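Local coordinates for flagellar hook associated protein type 3 FlgL (Legionella pneumophila subsp. pneumophila, PDB 5YTI), which probably serves as a structural protein of the bacterial flagellum, a flagellin-family member placed at the junction between hook and filament, at residues Q153-N157 and T178-M184; L118-L122 and I296-Q301; F136-K140 and Y156-T161. The contacts are given in a common frame with arbitrary orientation. Where two conformers were deposited one is given. Residue numbers count along the deposited sequence, not the author numbering.

Contact 1 (Q153-N157 and T178-M184)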
loop_
_atom_site.group_PDB
_atom_site.type_symbol
_atom_site.label_atom_id
_atom_site.label_comp_id
_atom_site.label_asym_id
_atom_site.label_seq_id
_atom_site.Cartn_x
_atom_site.Cartn_y
_atom_site.Cartn_z
ATOM N N GLN A 153 -18.389 7.358 1.412
ATOM C CA GLN A 153 -16.954 7.098 1.558
ATOM C C GLN A 153 -16.159 8.417 1.802
ATOM O O GLN A 153 -16.584 9.492 1.374
ATOM C CB GLN A 153 -16.433 6.302 0.335
ATOM C CG GLN A 153 -16.625 4.785 0.437
ATOM C CD GLN A 153 -15.670 4.087 1.436
ATOM O OE1 GLN A 153 -15.455 4.564 2.559
ATOM N NE2 GLN A 153 -15.104 2.946 1.029
ATOM N N TYR A 154 -15.038 8.321 2.529
ATOM C CA TYR A 154 -14.076 9.440 2.702
ATOM C C TYR A 154 -13.150 9.605 1.518
ATOM O O TYR A 154 -12.502 8.642 1.138
ATOM C CB TYR A 154 -13.160 9.188 3.898
ATOM C CG TYR A 154 -13.844 9.315 5.212
ATOM C CD1 TYR A 154 -14.532 8.252 5.758
ATOM C CD2 TYR A 154 -13.821 10.506 5.903
ATOM C CE1 TYR A 154 -15.171 8.372 6.967
ATOM C CE2 TYR A 154 -14.466 10.636 7.106
ATOM C CZ TYR A 154 -15.134 9.557 7.629
ATOM O OH TYR A 154 -15.787 9.674 8.828
ATOM N N VAL A 155 -13.045 10.819 0.974
ATOM C CA VAL A 155 -12.165 11.093 -0.186
ATOM C C VAL A 155 -11.095 12.121 0.166
ATOM O O VAL A 155 -11.172 12.796 1.189
ATOM C CB VAL A 155 -12.930 11.617 -1.443
ATOM C CG1 VAL A 155 -14.035 10.655 -1.850
ATOM C CG2 VAL A 155 -13.491 13.023 -1.227
ATOM N N TYR A 156 -10.115 12.249 -0.725
ATOM C CA TYR A 156 -8.997 13.174 -0.559
ATOM C C TYR A 156 -9.036 14.240 -1.666
ATOM O O TYR A 156 -9.054 13.935 -2.874
ATOM C CB TYR A 156 -7.675 12.387 -0.574
ATOM C CG TYR A 156 -6.455 13.249 -0.516
ATOM C CD1 TYR A 156 -6.128 13.941 0.636
ATOM C CD2 TYR A 156 -5.628 13.374 -1.609
ATOM C CE1 TYR A 156 -5.009 14.743 0.687
ATOM C CE2 TYR A 156 -4.499 14.178 -1.572
ATOM C CZ TYR A 156 -4.198 14.858 -0.422
ATOM O OH TYR A 156 -3.095 15.660 -0.382
ATOM N N ASN A 157 -9.067 15.492 -1.232
ATOM C CA ASN A 157 -9.304 16.622 -2.128
ATOM C C ASN A 157 -8.022 17.413 -2.363
ATOM O O ASN A 157 -8.030 18.461 -3.011
ATOM C CB ASN A 157 -10.406 17.547 -1.568
ATOM C CG ASN A 157 -11.646 16.784 -1.162
ATOM O OD1 ASN A 157 -12.033 16.826 0.002
ATOM N ND2 ASN A 157 -12.258 16.049 -2.108
ATOM N N THR A 178 1.855 14.396 1.952
ATOM C CA THR A 178 0.498 14.581 1.453
ATOM C C THR A 178 -0.439 13.456 1.849
ATOM O O THR A 178 -0.036 12.304 1.976
ATOM C CB THR A 178 0.467 14.826 -0.078
ATOM O OG1 THR A 178 0.854 13.647 -0.797
ATOM C CG2 THR A 178 1.391 15.971 -0.421
ATOM N N GLY A 179 -1.705 13.821 2.026
ATOM C CA GLY A 179 -2.713 12.964 2.657
ATOM C C GLY A 179 -2.930 11.663 1.940
ATOM O O GLY A 179 -3.238 10.652 2.576
ATOM N N ASP A 180 -2.761 11.686 0.619
ATOM C CA ASP A 180 -2.906 10.474 -0.176
ATOM C C ASP A 180 -1.828 9.482 0.236
ATOM O O ASP A 180 -2.080 8.295 0.363
ATOM C CB ASP A 180 -2.824 10.766 -1.673
ATOM C CG ASP A 180 -1.414 11.164 -2.110
ATOM O OD1 ASP A 180 -0.900 12.180 -1.568
ATOM O OD2 ASP A 180 -0.830 10.460 -2.975
ATOM N N ASN A 181 -0.624 9.971 0.497
ATOM C CA ASN A 181 0.407 9.079 1.012
ATOM C C ASN A 181 0.204 8.738 2.485
ATOM O O ASN A 181 0.305 7.583 2.847
ATOM C CB ASN A 181 1.808 9.644 0.803
ATOM C CG ASN A 181 2.872 8.643 1.127
ATOM O OD1 ASN A 181 2.801 7.489 0.719
ATOM N ND2 ASN A 181 3.832 9.053 1.901
ATOM N N VAL A 182 -0.100 9.716 3.337
ATOM C CA VAL A 182 -0.116 9.445 4.778
ATOM C C VAL A 182 -1.337 8.662 5.249
ATOM O O VAL A 182 -1.196 7.719 5.997
ATOM C CB VAL A 182 -0.008 10.727 5.603
ATOM C CG1 VAL A 182 -0.094 10.391 7.076
ATOM C CG2 VAL A 182 1.290 11.443 5.297
ATOM N N PHE A 183 -2.516 9.033 4.759
ATOM C CA PHE A 183 -3.768 8.513 5.282
ATOM C C PHE A 183 -4.590 7.611 4.373
ATOM O O PHE A 183 -5.341 6.798 4.876
ATOM C CB PHE A 183 -4.645 9.690 5.698
ATOM C CG PHE A 183 -4.049 10.531 6.789
ATOM C CD1 PHE A 183 -4.159 10.151 8.099
ATOM C CD2 PHE A 183 -3.399 11.712 6.493
ATOM C CE1 PHE A 183 -3.611 10.926 9.107
ATOM C CE2 PHE A 183 -2.847 12.499 7.489
ATOM C CZ PHE A 183 -2.954 12.109 8.802
HETATM N N MSE A 184 -4.482 7.742 3.054
HETATM C CA MSE A 184 -5.456 7.074 2.167
HETATM C C MSE A 184 -5.045 5.756 1.550
HETATM O O MSE A 184 -5.848 4.822 1.459
HETATM C CB MSE A 184 -5.920 7.979 1.038
HETATM C CG MSE A 184 -6.204 9.406 1.506
HETATM SE SE MSE A 184 -7.938 9.619 2.430
HETATM C CE MSE A 184 -9.004 8.653 1.087
#
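A short β-hairpin laid against a short helix illustrates how one aromatic side chain can anchor a small element. Strand 154-156 pairs antiparallel with strand 146-148, and helix 179-184, which ends in a wider π-type turn (180-184), packs against it. The two run nearly antiparallel, at 153° with axes 9.7 Å apart, and the closest CA atoms belong to Tyr156 and Asp180, 6.7 Å apart.

The packing centres on the ring of Tyr156, which the t rotamer sends to the start of the helix. Its CZ lies 3.6 Å from Asp180 N, so that the peptide joining Gly179 and Asp180 sits over one face, while Tyr156 CE2 meets Asp180 CB at 3.8 Å. Nothing larger than hydrogen fits at Gly179, since an ideal CB there would fall 2.5 Å from Tyr156 CE1.

Polar groups cluster at the helix start. The Thr178 OG1 to Asp180 OD1 hydrogen bond is very short (2.4 Å), and Asp180 also forms a salt bridge with Arg185 of the second subunit, which places this helix at the dimer interface. The Tyr156 hydroxyl faces the neighbouring loops, close to Asp159 O and Phe136 O.

Apolar contact completes the set through Met184, present as selenomethionine. Its CB points to the strand, and its CG touches Tyr156 CB at 3.9 Å. Tyr154 instead directs its ring away, to Leu118 and Leu122 of helix 104-125, but its carbonyl O stays 3.5 Å from the Met184 CE methyl.

Contact 2 (L118-L122 and I296-Q301)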
loop_
_atom_site.group_PDB
_atom_site.type_symbol
_atom_site.label_atom_id
_atom_site.label_comp_id
_atom_site.label_asym_id
_atom_site.label_seq_id
_atom_site.Cartn_x
_atom_site.Cartn_y
_atom_site.Cartn_z
ATOM N N LEU A 118 -11.927 7.941 15.261
ATOM C CA LEU A 118 -12.082 8.314 13.858
ATOM C C LEU A 118 -12.091 9.847 13.720
ATOM O O LEU A 118 -11.284 10.404 12.988
ATOM C CB LEU A 118 -13.362 7.719 13.266
ATOM C CG LEU A 118 -13.790 8.201 11.867
ATOM C CD1 LEU A 118 -12.684 7.993 10.859
ATOM C CD2 LEU A 118 -15.041 7.481 11.390
ATOM N N ASN A 119 -12.988 10.524 14.429
ATOM C CA ASN A 119 -13.102 11.991 14.372
ATOM C C ASN A 119 -11.756 12.659 14.709
ATOM O O ASN A 119 -11.359 13.642 14.074
ATOM C CB ASN A 119 -14.202 12.519 15.329
ATOM C CG ASN A 119 -15.621 12.012 14.991
ATOM O OD1 ASN A 119 -15.832 11.199 14.070
ATOM N ND2 ASN A 119 -16.607 12.511 15.742
ATOM N N GLN A 120 -11.055 12.115 15.703
ATOM C CA GLN A 120 -9.718 12.592 16.074
ATOM C C GLN A 120 -8.781 12.554 14.855
ATOM O O GLN A 120 -8.119 13.535 14.536
ATOM C CB GLN A 120 -9.177 11.753 17.251
ATOM C CG GLN A 120 -7.969 12.337 17.985
ATOM C CD GLN A 120 -7.959 12.056 19.483
ATOM O OE1 GLN A 120 -8.207 12.968 20.272
ATOM N NE2 GLN A 120 -7.667 10.803 19.890
ATOM N N LEU A 121 -8.775 11.434 14.142
ATOM C CA LEU A 121 -7.874 11.239 13.006
ATOM C C LEU A 121 -8.226 12.126 11.837
ATOM O O LEU A 121 -7.346 12.572 11.112
ATOM C CB LEU A 121 -7.852 9.782 12.575
ATOM C CG LEU A 121 -7.207 8.816 13.564
ATOM C CD1 LEU A 121 -7.453 7.414 13.087
ATOM C CD2 LEU A 121 -5.717 9.031 13.676
ATOM N N LEU A 122 -9.505 12.410 11.658
ATOM C CA LEU A 122 -9.908 13.404 10.642
ATOM C C LEU A 122 -9.423 14.836 10.973
ATOM O O LEU A 122 -9.197 15.638 10.070
ATOM C CB LEU A 122 -11.437 13.404 10.441
ATOM C CG LEU A 122 -11.997 12.108 9.863
ATOM C CD1 LEU A 122 -13.466 11.892 10.179
ATOM C CD2 LEU A 122 -11.767 12.064 8.356
ATOM N N ILE A 296 -7.241 4.804 6.272
ATOM C CA ILE A 296 -7.364 4.426 7.663
ATOM C C ILE A 296 -8.791 4.665 8.049
ATOM O O ILE A 296 -9.380 3.918 8.805
ATOM C CB ILE A 296 -6.551 5.314 8.590
ATOM C CG1 ILE A 296 -5.080 5.219 8.256
ATOM C CG2 ILE A 296 -6.737 4.891 10.030
ATOM C CD1 ILE A 296 -4.369 6.516 8.610
ATOM N N PHE A 297 -9.343 5.741 7.527
ATOM C CA PHE A 297 -10.674 6.145 7.896
ATOM C C PHE A 297 -11.700 5.044 7.696
ATOM O O PHE A 297 -12.382 4.685 8.649
ATOM C CB PHE A 297 -11.042 7.396 7.152
ATOM C CG PHE A 297 -9.985 8.449 7.240
ATOM C CD1 PHE A 297 -9.609 8.944 8.469
ATOM C CD2 PHE A 297 -9.349 8.921 6.097
ATOM C CE1 PHE A 297 -8.638 9.912 8.560
ATOM C CE2 PHE A 297 -8.378 9.892 6.184
ATOM C CZ PHE A 297 -8.017 10.388 7.418
ATOM N N SER A 298 -11.818 4.479 6.502
ATOM C CA SER A 298 -12.768 3.381 6.355
ATOM C C SER A 298 -12.374 2.172 7.241
ATOM O O SER A 298 -13.260 1.511 7.747
ATOM C CB SER A 298 -13.054 3.008 4.885
ATOM O OG SER A 298 -12.011 2.257 4.342
ATOM N N THR A 299 -11.086 1.922 7.491
ATOM C CA THR A 299 -10.684 0.863 8.445
ATOM C C THR A 299 -11.378 1.059 9.808
ATOM O O THR A 299 -11.915 0.120 10.413
ATOM C CB THR A 299 -9.148 0.773 8.676
ATOM O OG1 THR A 299 -8.500 0.154 7.566
ATOM C CG2 THR A 299 -8.844 -0.073 9.892
ATOM N N VAL A 300 -11.365 2.284 10.294
ATOM C CA VAL A 300 -12.020 2.582 11.558
ATOM C C VAL A 300 -13.556 2.560 11.462
ATOM O O VAL A 300 -14.216 2.122 12.414
ATOM C CB VAL A 300 -11.573 3.929 12.136
ATOM C CG1 VAL A 300 -12.261 4.149 13.468
ATOM C CG2 VAL A 300 -10.057 3.978 12.311
ATOM N N GLN A 301 -14.094 3.027 10.331
ATOM C CA GLN A 301 -15.532 2.948 10.046
ATOM C C GLN A 301 -15.979 1.519 10.142
ATOM O O GLN A 301 -17.071 1.235 10.629
ATOM C CB GLN A 301 -15.864 3.463 8.645
ATOM C CG GLN A 301 -15.527 4.935 8.437
ATOM C CD GLN A 301 -16.231 5.535 7.248
ATOM O OE1 GLN A 301 -17.164 6.315 7.431
ATOM N NE2 GLN A 301 -15.792 5.189 6.029
#
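The meshing of two antiparallel helices can be read in their rotamers, and residues 118-122 with 296-301 show it well. The segments run at 169° with axes 10.1 Å apart, within the α-helical bundle that forms the core of flagellin-family proteins, and the register sets Leu118 opposite Val300, with their CA atoms 6.2 Å apart.

Leu118 adopts the t,p rotamer and reaches across the groove: its CB meets Val300 CG1 at 3.7 Å, its CD1 approaches Phe297 CD1 at 4.0 Å, and its CD2 lies 3.9 Å from Gln301 CG. Leu121 and Leu122 share the m,t conformation but meet different parts of Phe297, Leu122 the face and Leu121 the edge. Leu121 CD1 touches Ile296 CG2 at 4.0 Å, while Leu121 O and CB come to Phe297 CE1 at 3.9 and 4.1 Å. Leu122 has a CB directed sideways, yet its end swings inward, placing CD2 above the Phe297 ring, 4.0 Å from the centroid and 20° off the normal, a CH-π contact. Phe297 itself also starts sideways; its m rotamer carries the ring between the helices, where Leu118 CD1 and Leu121 O lie at its edge.

Helix 49-96 closes one flank, with Leu90 touching both Leu121 and Val300. Tyr154 of strand 154-156 meets Leu118, Leu122 and Gln301, so the hairpin rests on this same helix pair.

No hydrogen bond crosses between the segments. Cohesion across this pair therefore rests mainly on apolar packing and the CH-π contact.

Contact 3 (F136-K140 and Y156-T161); sequences FSGSK and YNGDST
One carboxylate holds two loops together: Asp159 accepts hydrogen bonds at OD1 from Ser139 N (3.1 Å) and from Thr161 N (2.7 Å), and at OD2 from Ser139 OG (2.7 Å). Asp159 takes the p rotamer, with backbone angles of -130/179°. A further hydrogen bond runs from Asp159 N to Ser137 O (3.1 Å, 162° at the hydrogen). The register brings Ser137 CA to 4.4 Å from Gly158 CA, and Gly138 CA to 4.9 Å from Thr161 CA. The bond from Thr161 N to OD1 two residues earlier makes an Asx turn, and the two irregular segments flank the base of the β-hairpin formed by strands 146-148 and 154-156. Gly138 has φ/ψ of 83/-149°, where a CB would be jammed against the preceding carbonyl and lie 2.2 Å from Asp159 OD1; Gly158 (-86/-159°) abuts Ser137 O, 3.2 Å from its CA. Tyr156, rotamer t, brings OH to 3.0 Å from Phe136 O and 2.8 Å from Asp159 O, with one proton for either acceptor. Ser137 points its CB away and bonds through OG to Tyr134 O. Lys140 (φ/ψ -79/68°, chi1 -95°) curls along the other loop, its CE 3.1 Å and its NZ 3.2 Å from Asn157 O.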
loop_
_atom_site.group_PDB
_atom_site.type_symbol
_atom_site.label_atom_id
_atom_site.label_comp_id
_atom_site.label_asym_id
_atom_site.label_seq_id
_atom_site.Cartn_x
_atom_site.Cartn_y
_atom_site.Cartn_z
ATOM N N PHE A 136 -1.546 18.668 5.054
ATOM C CA PHE A 136 -1.521 17.412 4.310
ATOM C C PHE A 136 -2.278 17.483 2.992
ATOM O O PHE A 136 -2.748 16.488 2.468
ATOM C CB PHE A 136 -2.100 16.291 5.164
ATOM C CG PHE A 136 -1.296 15.978 6.387
ATOM C CD1 PHE A 136 0.040 15.640 6.287
ATOM C CD2 PHE A 136 -1.884 15.982 7.635
ATOM C CE1 PHE A 136 0.790 15.338 7.415
ATOM C CE2 PHE A 136 -1.141 15.673 8.762
ATOM C CZ PHE A 136 0.199 15.352 8.652
ATOM N N SER A 137 -2.382 18.670 2.439
ATOM C CA SER A 137 -3.158 18.837 1.232
ATOM C C SER A 137 -2.305 18.900 -0.029
ATOM O O SER A 137 -2.840 18.838 -1.136
ATOM C CB SER A 137 -3.968 20.112 1.343
ATOM O OG SER A 137 -3.118 21.155 1.754
ATOM N N GLY A 138 -0.989 19.021 0.122
ATOM C CA GLY A 138 -0.099 19.132 -1.039
ATOM C C GLY A 138 -0.048 20.550 -1.539
ATOM O O GLY A 138 -0.197 21.466 -0.772
ATOM N N SER A 139 0.151 20.757 -2.828
ATOM C CA SER A 139 0.235 22.131 -3.332
ATOM C C SER A 139 -1.062 22.913 -3.126
ATOM O O SER A 139 -1.032 24.133 -3.164
ATOM C CB SER A 139 0.537 22.159 -4.815
ATOM O OG SER A 139 -0.686 22.183 -5.519
ATOM N N LYS A 140 -2.193 22.229 -2.956
ATOM C CA LYS A 140 -3.500 22.898 -2.801
ATOM C C LYS A 140 -3.723 23.436 -1.399
ATOM O O LYS A 140 -4.601 22.980 -0.683
ATOM C CB LYS A 140 -4.635 21.949 -3.197
ATOM C CG LYS A 140 -5.087 22.125 -4.644
ATOM C CD LYS A 140 -5.083 20.823 -5.435
ATOM C CE LYS A 140 -6.159 19.847 -4.984
ATOM N NZ LYS A 140 -7.407 19.933 -5.787
ATOM N N TYR A 156 -10.115 12.249 -0.725
ATOM C CA TYR A 156 -8.997 13.174 -0.559
ATOM C C TYR A 156 -9.036 14.240 -1.666
ATOM O O TYR A 156 -9.054 13.935 -2.874
ATOM C CB TYR A 156 -7.675 12.387 -0.574
ATOM C CG TYR A 156 -6.455 13.249 -0.516
ATOM C CD1 TYR A 156 -6.128 13.941 0.636
ATOM C CD2 TYR A 156 -5.628 13.374 -1.609
ATOM C CE1 TYR A 156 -5.009 14.743 0.687
ATOM C CE2 TYR A 156 -4.499 14.178 -1.572
ATOM C CZ TYR A 156 -4.198 14.858 -0.422
ATOM O OH TYR A 156 -3.095 15.660 -0.382
ATOM N N ASN A 157 -9.067 15.492 -1.232
ATOM C CA ASN A 157 -9.304 16.622 -2.128
ATOM C C ASN A 157 -8.022 17.413 -2.363
ATOM O O ASN A 157 -8.030 18.461 -3.011
ATOM C CB ASN A 157 -10.406 17.547 -1.568
ATOM C CG ASN A 157 -11.646 16.784 -1.162
ATOM O OD1 ASN A 157 -12.033 16.826 0.002
ATOM N ND2 ASN A 157 -12.258 16.049 -2.108
ATOM N N GLY A 158 -6.920 16.914 -1.833
ATOM C CA GLY A 158 -5.637 17.522 -2.119
ATOM C C GLY A 158 -5.052 16.951 -3.398
ATOM O O GLY A 158 -5.795 16.412 -4.248
ATOM N N ASP A 159 -3.721 17.103 -3.525
ATOM C CA ASP A 159 -2.896 16.449 -4.577
ATOM C C ASP A 159 -1.675 15.762 -3.950
ATOM O O ASP A 159 -1.471 15.806 -2.709
ATOM C CB ASP A 159 -2.470 17.435 -5.698
ATOM C CG ASP A 159 -1.449 18.486 -5.239
ATOM O OD1 ASP A 159 -0.660 18.193 -4.332
ATOM O OD2 ASP A 159 -1.414 19.609 -5.801
ATOM N N SER A 160 -0.869 15.122 -4.797
ATOM C CA SER A 160 0.354 14.490 -4.307
ATOM C C SER A 160 1.630 15.333 -4.442
ATOM O O SER A 160 2.657 14.747 -4.639
ATOM C CB SER A 160 0.572 13.154 -5.030
ATOM O OG SER A 160 -0.562 12.310 -4.952
ATOM N N THR A 161 1.597 16.662 -4.316
ATOM C CA THR A 161 2.760 17.487 -4.661
ATOM C C THR A 161 3.520 18.090 -3.487
ATOM O O THR A 161 3.008 18.915 -2.733
ATOM C CB THR A 161 2.371 18.599 -5.656
ATOM O OG1 THR A 161 1.993 17.986 -6.884
ATOM C CG2 THR A 161 3.525 19.567 -5.941
#

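How the contacts relate
The three contacts lie around one hairpin: contact 1 sets its second strand against a short helix, contact 3 ties the loops at its open end, and contact 2 is the helix pair on which Tyr154 rests. Contacts 1 and 3 share Tyr156 and Asn157, lie 9 Å apart between centres, and meet through Gly179 N to Phe136 O (2.9 Å) and Asp180 OD2 to Ser160 OG (2.7 Å), both probable hydrogen bonds. Contact 2, centred 11 Å from contact 1, joins it by a probable hydrogen bond, Ile296 N to Phe183 O (3.1 Å). Contacts 2 and 3 stay separate, nearest atoms about 7 Å apart. Contact 2 closes the long chain loop enclosing the other two, which both touch the second subunit.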